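Local coordinates for translation initiation factor eIF2B, subunit delta (Archaeoglobus fulgidus, PDB 1T5O), which probably catalyses the interconversion of methylthioribose-1-phosphate and methylthioribulose-1-phosphate, an aldose-ketose isomerisation in methionine biosynthesis, at residues L14-T18 / K41-R45; V32-A36 / A80-L84. All blocks are in the same frame, centred on the assembly; numbering follows the deposited sequence.

Contact 1 of 2, residues L14-T18 / K41-R45; sequences LIDQT and KLAVR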
loop_
_atom_site.group_PDB
_atom_site.type_symbol
_atom_site.label_atom_id
_atom_site.label_comp_id
_atom_site.label_asym_id
_atom_site.label_seq_id
_atom_site.Cartn_x
_atom_site.Cartn_y
_atom_site.Cartn_z
ATOM N N LEU A 14 14.730 12.381 -23.728
ATOM C CA LEU A 14 14.353 11.853 -22.406
ATOM C C LEU A 14 13.585 10.552 -22.559
ATOM O O LEU A 14 12.825 10.375 -23.516
ATOM C CB LEU A 14 13.369 12.752 -21.651
ATOM C CG LEU A 14 13.212 14.262 -21.662
ATOM C CD1 LEU A 14 11.834 14.579 -21.127
ATOM C CD2 LEU A 14 14.272 14.920 -20.814
ATOM N N ILE A 15 13.756 9.659 -21.595
ATOM C CA ILE A 15 12.998 8.421 -21.584
ATOM C C ILE A 15 11.652 8.911 -21.046
ATOM O O ILE A 15 11.605 9.584 -20.012
ATOM C CB ILE A 15 13.588 7.398 -20.587
ATOM C CG1 ILE A 15 14.778 6.676 -21.211
ATOM C CG2 ILE A 15 12.515 6.401 -20.163
ATOM C CD1 ILE A 15 15.536 5.796 -20.227
ATOM N N ASP A 16 10.565 8.589 -21.734
ATOM C CA ASP A 16 9.234 9.030 -21.294
ATOM C C ASP A 16 8.728 8.071 -20.209
ATOM O O ASP A 16 8.047 7.088 -20.505
ATOM C CB ASP A 16 8.249 9.018 -22.470
ATOM C CG ASP A 16 6.953 9.741 -22.157
ATOM O OD1 ASP A 16 6.691 10.030 -20.971
ATOM O OD2 ASP A 16 6.188 10.023 -23.102
ATOM N N GLN A 17 9.038 8.375 -18.953
ATOM C CA GLN A 17 8.645 7.510 -17.847
ATOM C C GLN A 17 7.147 7.297 -17.680
ATOM O O GLN A 17 6.726 6.270 -17.174
ATOM C CB GLN A 17 9.291 8.004 -16.542
ATOM C CG GLN A 17 10.780 7.670 -16.477
ATOM C CD GLN A 17 11.460 8.195 -15.227
ATOM O OE1 GLN A 17 11.031 7.905 -14.111
ATOM N NE2 GLN A 17 12.530 8.966 -15.406
ATOM N N THR A 18 6.337 8.241 -18.129
ATOM C CA THR A 18 4.893 8.073 -18.023
ATOM C C THR A 18 4.417 6.882 -18.872
ATOM O O THR A 18 3.309 6.392 -18.684
ATOM C CB THR A 18 4.141 9.335 -18.497
ATOM O OG1 THR A 18 4.163 9.390 -19.928
ATOM C CG2 THR A 18 4.802 10.590 -17.931
ATOM N N LYS A 41 4.580 16.429 -16.004
ATOM C CA LYS A 41 3.955 15.102 -16.110
ATOM C C LYS A 41 4.785 14.022 -15.438
ATOM O O LYS A 41 4.402 12.849 -15.448
ATOM C CB LYS A 41 3.814 14.641 -17.564
ATOM C CG LYS A 41 3.232 15.591 -18.564
ATOM C CD LYS A 41 2.973 14.820 -19.875
ATOM C CE LYS A 41 4.223 14.067 -20.380
ATOM N NZ LYS A 41 3.974 13.138 -21.542
ATOM N N LEU A 42 5.934 14.404 -14.895
ATOM C CA LEU A 42 6.840 13.444 -14.271
ATOM C C LEU A 42 7.430 12.505 -15.328
ATOM O O LEU A 42 7.745 11.348 -15.038
ATOM C CB LEU A 42 6.128 12.625 -13.182
ATOM C CG LEU A 42 5.448 13.405 -12.045
ATOM C CD1 LEU A 42 4.890 12.406 -11.019
ATOM C CD2 LEU A 42 6.447 14.361 -11.367
ATOM N N ALA A 43 7.558 12.978 -16.567
ATOM C CA ALA A 43 8.173 12.148 -17.601
ATOM C C ALA A 43 9.666 12.086 -17.238
ATOM O O ALA A 43 10.357 11.124 -17.566
ATOM C CB ALA A 43 7.975 12.758 -18.981
ATOM N N VAL A 44 10.148 13.136 -16.573
ATOM C CA VAL A 44 11.523 13.198 -16.076
ATOM C C VAL A 44 11.317 13.376 -14.592
ATOM O O VAL A 44 10.460 14.158 -14.187
ATOM C CB VAL A 44 12.302 14.453 -16.482
ATOM C CG1 VAL A 44 13.775 14.084 -16.633
ATOM C CG2 VAL A 44 11.716 15.083 -17.709
ATOM N N ARG A 45 12.112 12.692 -13.783
ATOM C CA ARG A 45 11.981 12.792 -12.329
ATOM C C ARG A 45 13.263 12.327 -11.683
ATOM O O ARG A 45 14.057 11.623 -12.315
ATOM C CB ARG A 45 10.820 11.923 -11.849
ATOM C CG ARG A 45 10.729 10.605 -12.573
ATOM C CD ARG A 45 9.829 9.665 -11.797
ATOM N NE ARG A 45 10.445 9.246 -10.542
ATOM C CZ ARG A 45 11.429 8.361 -10.455
ATOM N NH1 ARG A 45 11.914 7.798 -11.556
ATOM N NH2 ARG A 45 11.924 8.022 -9.266
#
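Q17 and R45 meet through a short, well-aimed hydrogen bond: NH1 of R45 gives its N-H to OE1 of Q17 at 2.7 Å. The donor sits in the carbonyl plane on a lone pair, and OE1 lies almost in the guanidinium plane, although the amide and guanidinium planes themselves stand 78° apart. With chi1 at 40°, CG of R45 is set between backbone N and C, and the aliphatic chain passes against the same amide. NH1 is shared with N155, while NE2 of Q17 bonds weakly to L159 O. Were R45 an alanine, OE1 of Q17 would probably lose this donor and the amide would be freer to turn.

The backbone adds a weak bond, Q17 N to A43 O at 3.3 Å. D16 OD1 accepts T18 OG1 at 2.8 Å from above the carboxylate plane; D16 OD2 stays 4.1 Å from K41 NZ, too far for a salt bridge. L14 CD1 presses tightly on V44 CG2 (3.5 Å). The Schellman motif at L42, which closes helix 32-40, leads through A43 and V44 to R45, G46 and A47, predicted to bind substrate in this isomerase family, where Q17 would probably help to orient R45 as a second-shell residue.

Contact 2 of 2, residues V32-A36 / A80-L84; sequences VEELA and AADFL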
loop_
_atom_site.group_PDB
_atom_site.type_symbol
_atom_site.label_atom_id
_atom_site.label_comp_id
_atom_site.label_asym_id
_atom_site.label_seq_id
_atom_site.Cartn_x
_atom_site.Cartn_y
_atom_site.Cartn_z
ATOM N N VAL A 32 11.410 24.879 -24.925
ATOM C CA VAL A 32 11.253 25.124 -23.494
ATOM C C VAL A 32 9.988 24.525 -22.906
ATOM O O VAL A 32 10.031 23.819 -21.901
ATOM C CB VAL A 32 11.169 26.638 -23.168
ATOM C CG1 VAL A 32 11.800 26.900 -21.808
ATOM C CG2 VAL A 32 11.803 27.471 -24.272
ATOM N N GLU A 33 8.858 24.851 -23.525
ATOM C CA GLU A 33 7.562 24.389 -23.060
ATOM C C GLU A 33 7.442 22.872 -22.984
ATOM O O GLU A 33 6.862 22.346 -22.032
ATOM C CB GLU A 33 6.452 24.967 -23.948
ATOM C CG GLU A 33 6.425 26.496 -23.975
ATOM C CD GLU A 33 5.397 27.059 -24.952
ATOM O OE1 GLU A 33 5.448 26.698 -26.155
ATOM O OE2 GLU A 33 4.541 27.867 -24.517
ATOM N N GLU A 34 7.994 22.170 -23.968
ATOM C CA GLU A 34 7.920 20.715 -23.975
ATOM C C GLU A 34 8.628 20.102 -22.772
ATOM O O GLU A 34 8.100 19.204 -22.111
ATOM C CB GLU A 34 8.520 20.165 -25.263
ATOM C CG GLU A 34 7.807 20.667 -26.499
ATOM C CD GLU A 34 8.183 19.884 -27.733
ATOM O OE1 GLU A 34 9.391 19.674 -27.957
ATOM O OE2 GLU A 34 7.269 19.486 -28.482
ATOM N N LEU A 35 9.827 20.592 -22.493
ATOM C CA LEU A 35 10.592 20.101 -21.368
ATOM C C LEU A 35 9.798 20.397 -20.109
ATOM O O LEU A 35 9.619 19.532 -19.249
ATOM C CB LEU A 35 11.947 20.810 -21.315
ATOM C CG LEU A 35 12.921 20.419 -20.199
ATOM C CD1 LEU A 35 13.252 18.922 -20.256
ATOM C CD2 LEU A 35 14.185 21.263 -20.341
ATOM N N ALA A 36 9.313 21.630 -20.005
ATOM C CA ALA A 36 8.542 22.023 -18.837
ATOM C C ALA A 36 7.354 21.088 -18.612
ATOM O O ALA A 36 7.085 20.687 -17.479
ATOM C CB ALA A 36 8.062 23.469 -18.973
ATOM N N ALA A 80 14.200 32.226 -20.338
ATOM C CA ALA A 80 13.973 30.785 -20.345
ATOM C C ALA A 80 14.317 30.186 -18.977
ATOM O O ALA A 80 13.593 29.324 -18.473
ATOM C CB ALA A 80 14.812 30.127 -21.442
ATOM N N ALA A 81 15.417 30.653 -18.383
ATOM C CA ALA A 81 15.854 30.187 -17.071
ATOM C C ALA A 81 14.747 30.463 -16.060
ATOM O O ALA A 81 14.424 29.615 -15.232
ATOM C CB ALA A 81 17.121 30.915 -16.663
ATOM N N ASP A 82 14.182 31.669 -16.135
ATOM C CA ASP A 82 13.092 32.111 -15.260
ATOM C C ASP A 82 11.851 31.250 -15.469
ATOM O O ASP A 82 11.202 30.813 -14.514
ATOM C CB ASP A 82 12.724 33.572 -15.564
ATOM C CG ASP A 82 13.658 34.569 -14.896
ATOM O OD1 ASP A 82 14.722 34.153 -14.383
ATOM O OD2 ASP A 82 13.329 35.779 -14.892
ATOM N N PHE A 83 11.523 31.017 -16.735
ATOM C CA PHE A 83 10.366 30.210 -17.065
ATOM C C PHE A 83 10.499 28.765 -16.593
ATOM O O PHE A 83 9.563 28.216 -16.006
ATOM C CB PHE A 83 10.122 30.243 -18.573
ATOM C CG PHE A 83 9.233 29.141 -19.062
ATOM C CD1 PHE A 83 9.770 27.916 -19.448
ATOM C CD2 PHE A 83 7.856 29.317 -19.120
ATOM C CE1 PHE A 83 8.954 26.889 -19.884
ATOM C CE2 PHE A 83 7.032 28.289 -19.558
ATOM C CZ PHE A 83 7.582 27.074 -19.940
ATOM N N LEU A 84 11.650 28.144 -16.851
ATOM C CA LEU A 84 11.836 26.752 -16.451
ATOM C C LEU A 84 11.873 26.549 -14.949
ATOM O O LEU A 84 11.292 25.592 -14.443
ATOM C CB LEU A 84 13.103 26.157 -17.077
ATOM C CG LEU A 84 12.904 25.478 -18.437
ATOM C CD1 LEU A 84 14.241 25.004 -18.988
ATOM C CD2 LEU A 84 11.948 24.308 -18.285
#
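V32 and A36, one turn apart on helix 32-40, receive F83 and L84 of helix 70-85 in a nearly parallel helix pair of the N-terminal helical region. The short segments cross at -23°, with axes 10.6 Å apart at closest approach, and no hydrogen bond spans them, so the pair illustrates an interface held mainly by apolar packing.

F83 does much of the filling. From CB, which heads toward the facing helix, CG lies anti to the backbone N (chi1 163°), and this carries the ring across the gap. CD1 comes first, reaching V32 CG1 at 3.3 Å. CE1 is next and touches two methyls, V32 CG1 and A36 CB, the latter 3.6 Å away. CZ, the tip, rests near A36 CB and finally the backbone of E33, whose CA is 4.1 Å off. All three neighbours approach the ring obliquely.

L84 packs beside the ring against the same V32 methyl, its CG 3.8 Å from V32 CG1. L84 also touches I98 of helix 92-105, while A80 and A81 lean on helix 47-61, so the pair is built into a larger helical bundle. The L84 branches then part company: CD2 turns to A36 CB, while CD1 meets L35 CD2 at 4.0 Å, the two leucine side chains crossing at about a right angle.

Read from the N terminus, the chain leaves strand 12-15 through 14-18, returns along strand 26-29 and enters helix 32-40, whose first turn supplies 32-36. Contact 1 closes when the loop beyond that helix, 41-45, comes back to the strand end, with 22 residues between its segments. Contact 2 closes later, after helix 47-61, when the last part of helix 70-85 reaches 32-36 across 43 intervening residues. The two closures cross rather than nest. Helix 32-40 is common ground, tying the small antiparallel sheet to the helices that follow. The contacts, with centres about 15 Å apart, also touch directly, L14 CD2 packing on L35 CD1.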